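3-keto-5-aminohexanoate cleavage enzyme (Ralstonia eutropha, PDB 3C6C) probably catalyses the cleavage of 3-keto-5-aminohexanoate or a related beta-keto acid at a divalent metal ion held in a TIM barrel. Local coordinates at residues A[132-135]-A[136-140]. Numbering follows the deposited sequence.
Sequences RVKH and LEDCL. With EDO (1,2-ethanediol), chain E.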
loop_
_atom_site.group_PDB
_atom_site.type_symbol
_atom_site.label_atom_id
_atom_site.label_comp_id
_atom_site.label_asym_id
_atom_site.label_seq_id
_atom_site.Cartn_x
_atom_site.Cartn_y
_atom_site.Cartn_z
ATOM N N ARG A 132 -14.578 -34.662 -14.100
ATOM C CA ARG A 132 -13.664 -33.938 -13.196
ATOM C C ARG A 132 -13.968 -34.243 -11.735
ATOM O O ARG A 132 -13.074 -34.242 -10.882
ATOM C CB ARG A 132 -13.740 -32.431 -13.409
ATOM C CG ARG A 132 -13.030 -31.946 -14.638
ATOM C CD ARG A 132 -13.018 -30.452 -14.603
ATOM N NE ARG A 132 -12.758 -29.817 -15.888
ATOM C CZ ARG A 132 -12.451 -28.528 -15.992
ATOM N NH1 ARG A 132 -12.383 -27.804 -14.872
ATOM N NH2 ARG A 132 -12.218 -27.970 -17.182
ATOM N N VAL A 133 -15.227 -34.523 -11.443
ATOM C CA VAL A 133 -15.649 -34.593 -10.034
ATOM C C VAL A 133 -15.818 -36.038 -9.567
ATOM O O VAL A 133 -16.213 -36.306 -8.426
ATOM C CB VAL A 133 -16.940 -33.758 -9.739
ATOM C CG1 VAL A 133 -16.743 -32.236 -10.088
ATOM C CG2 VAL A 133 -18.157 -34.359 -10.429
ATOM N N LYS A 134 -15.506 -36.972 -10.459
ATOM C CA LYS A 134 -15.723 -38.410 -10.158
ATOM C C LYS A 134 -15.032 -38.844 -8.838
ATOM O O LYS A 134 -15.617 -39.484 -7.973
ATOM C CB LYS A 134 -15.275 -39.281 -11.348
ATOM C CG LYS A 134 -15.258 -40.749 -11.078
ATOM C CD LYS A 134 -16.598 -41.240 -10.537
ATOM C CE LYS A 134 -16.646 -42.793 -10.442
ATOM N NZ LYS A 134 -15.290 -43.441 -10.292
ATOM N N HIS A 135 -13.779 -38.446 -8.685
ATOM C CA HIS A 135 -13.013 -38.812 -7.480
ATOM C C HIS A 135 -13.601 -38.203 -6.219
ATOM O O HIS A 135 -13.536 -38.781 -5.137
ATOM C CB HIS A 135 -11.521 -38.495 -7.627
ATOM C CG HIS A 135 -11.207 -37.038 -7.698
ATOM N ND1 HIS A 135 -11.670 -36.216 -8.707
ATOM C CD2 HIS A 135 -10.456 -36.252 -6.886
ATOM C CE1 HIS A 135 -11.219 -34.993 -8.507
ATOM N NE2 HIS A 135 -10.479 -34.988 -7.412
ATOM N N LEU A 136 -14.224 -37.050 -6.382
ATOM C CA LEU A 136 -14.807 -36.349 -5.245
ATOM C C LEU A 136 -16.063 -37.094 -4.768
ATOM O O LEU A 136 -16.320 -37.220 -3.582
ATOM C CB LEU A 136 -15.143 -34.898 -5.592
ATOM C CG LEU A 136 -13.987 -33.971 -5.961
ATOM C CD1 LEU A 136 -14.565 -32.546 -6.099
ATOM C CD2 LEU A 136 -12.877 -34.065 -4.907
ATOM N N GLU A 137 -16.795 -37.603 -5.747
ATOM C CA GLU A 137 -18.021 -38.375 -5.505
ATOM C C GLU A 137 -17.658 -39.622 -4.717
ATOM O O GLU A 137 -18.356 -40.018 -3.800
ATOM C CB GLU A 137 -18.692 -38.739 -6.815
ATOM C CG GLU A 137 -19.230 -37.546 -7.579
ATOM C CD GLU A 137 -19.779 -37.897 -8.962
ATOM O OE1 GLU A 137 -19.500 -38.989 -9.473
ATOM O OE2 GLU A 137 -20.472 -37.048 -9.540
ATOM N N ASP A 138 -16.525 -40.212 -5.067
ATOM C CA ASP A 138 -16.116 -41.505 -4.489
ATOM C C ASP A 138 -15.529 -41.310 -3.090
ATOM O O ASP A 138 -15.716 -42.142 -2.198
ATOM C CB ASP A 138 -15.025 -42.201 -5.325
ATOM C CG ASP A 138 -15.494 -42.699 -6.697
ATOM O OD1 ASP A 138 -16.726 -42.760 -7.000
ATOM O OD2 ASP A 138 -14.581 -43.050 -7.486
ATOM N N CYS A 139 -14.782 -40.218 -2.916
ATOM C CA CYS A 139 -13.963 -40.033 -1.715
ATOM C C CYS A 139 -14.584 -39.131 -0.658
ATOM O O CYS A 139 -14.279 -39.257 0.520
ATOM C CB CYS A 139 -12.587 -39.471 -2.079
ATOM S SG CYS A 139 -11.551 -40.554 -3.088
ATOM N N LEU A 140 -15.425 -38.203 -1.110
ATOM C CA LEU A 140 -16.115 -37.261 -0.225
ATOM C C LEU A 140 -15.192 -36.604 0.820
ATOM O O LEU A 140 -15.440 -36.680 2.020
ATOM C CB LEU A 140 -17.301 -37.946 0.458
ATOM C CG LEU A 140 -18.440 -38.353 -0.496
ATOM C CD1 LEU A 140 -19.528 -39.094 0.263
ATOM C CD2 LEU A 140 -19.002 -37.113 -1.235
HETATM C C1 EDO E . -17.558 -33.971 3.392
HETATM O O1 EDO E . -17.514 -35.070 4.305
HETATM C C2 EDO E . -18.188 -34.383 2.072
HETATM O O2 EDO E . -19.525 -34.844 2.291
#
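Lys-134 reaches Asp-138 one helical turn further on. Its CB points away from 136-140 and CG stands anti to the backbone N (chi1 171°), but bends at chi2 and chi4 bring the tip back to Asp-138. On the way, Lys-134 CD lies 3.8 Å from OE1 of Glu-137. CE of Lys-134 then comes 3.4 Å from OD1 of Asp-138. Finally, Lys-134 NZ closes a salt bridge of 2.9 Å to the syn lone pair of Asp-138 OD2. A long, flexible lysine and a short aspartate suit this partly exposed i to i+4 spacing. Glu-137's extended chain brings OE2 beside CG2 of Val-133, 3.7 Å away, and the same oxygen forms a salt bridge with Arg-175 on helix 166-179.

His-135 and Leu-136, by comparison, are buried. CD2 of Leu-136 sits over one face of the imidazole, 3.9 Å from its centroid but displaced toward the rim, closest to NE2 and CD2 of His-135: a CH-pi contact between side chains that run alongside each other. NE2 donates to the backbone O of Thr-103, so histidine supplies both a flat packing surface and a polar end.

Beneath these side chains the backbone is hydrogen-bonded i to i+4: Glu-137 N reaches Val-133 O at 3.0 Å, and Cys-139 N reaches His-135 O at 2.9 Å. Leu-140 ends the regular winding with positive phi. The arrangement is that of a short amphipathic alpha-helix on a TIM barrel, in the crossover between parallel neighbouring strands 99-103 and 143-147, its apolar side packed on strand 99-103, helix 166-179 and helix 81-92, whose Phe-84 ring meets His-135, and its charged side carrying the lysine-aspartate pair.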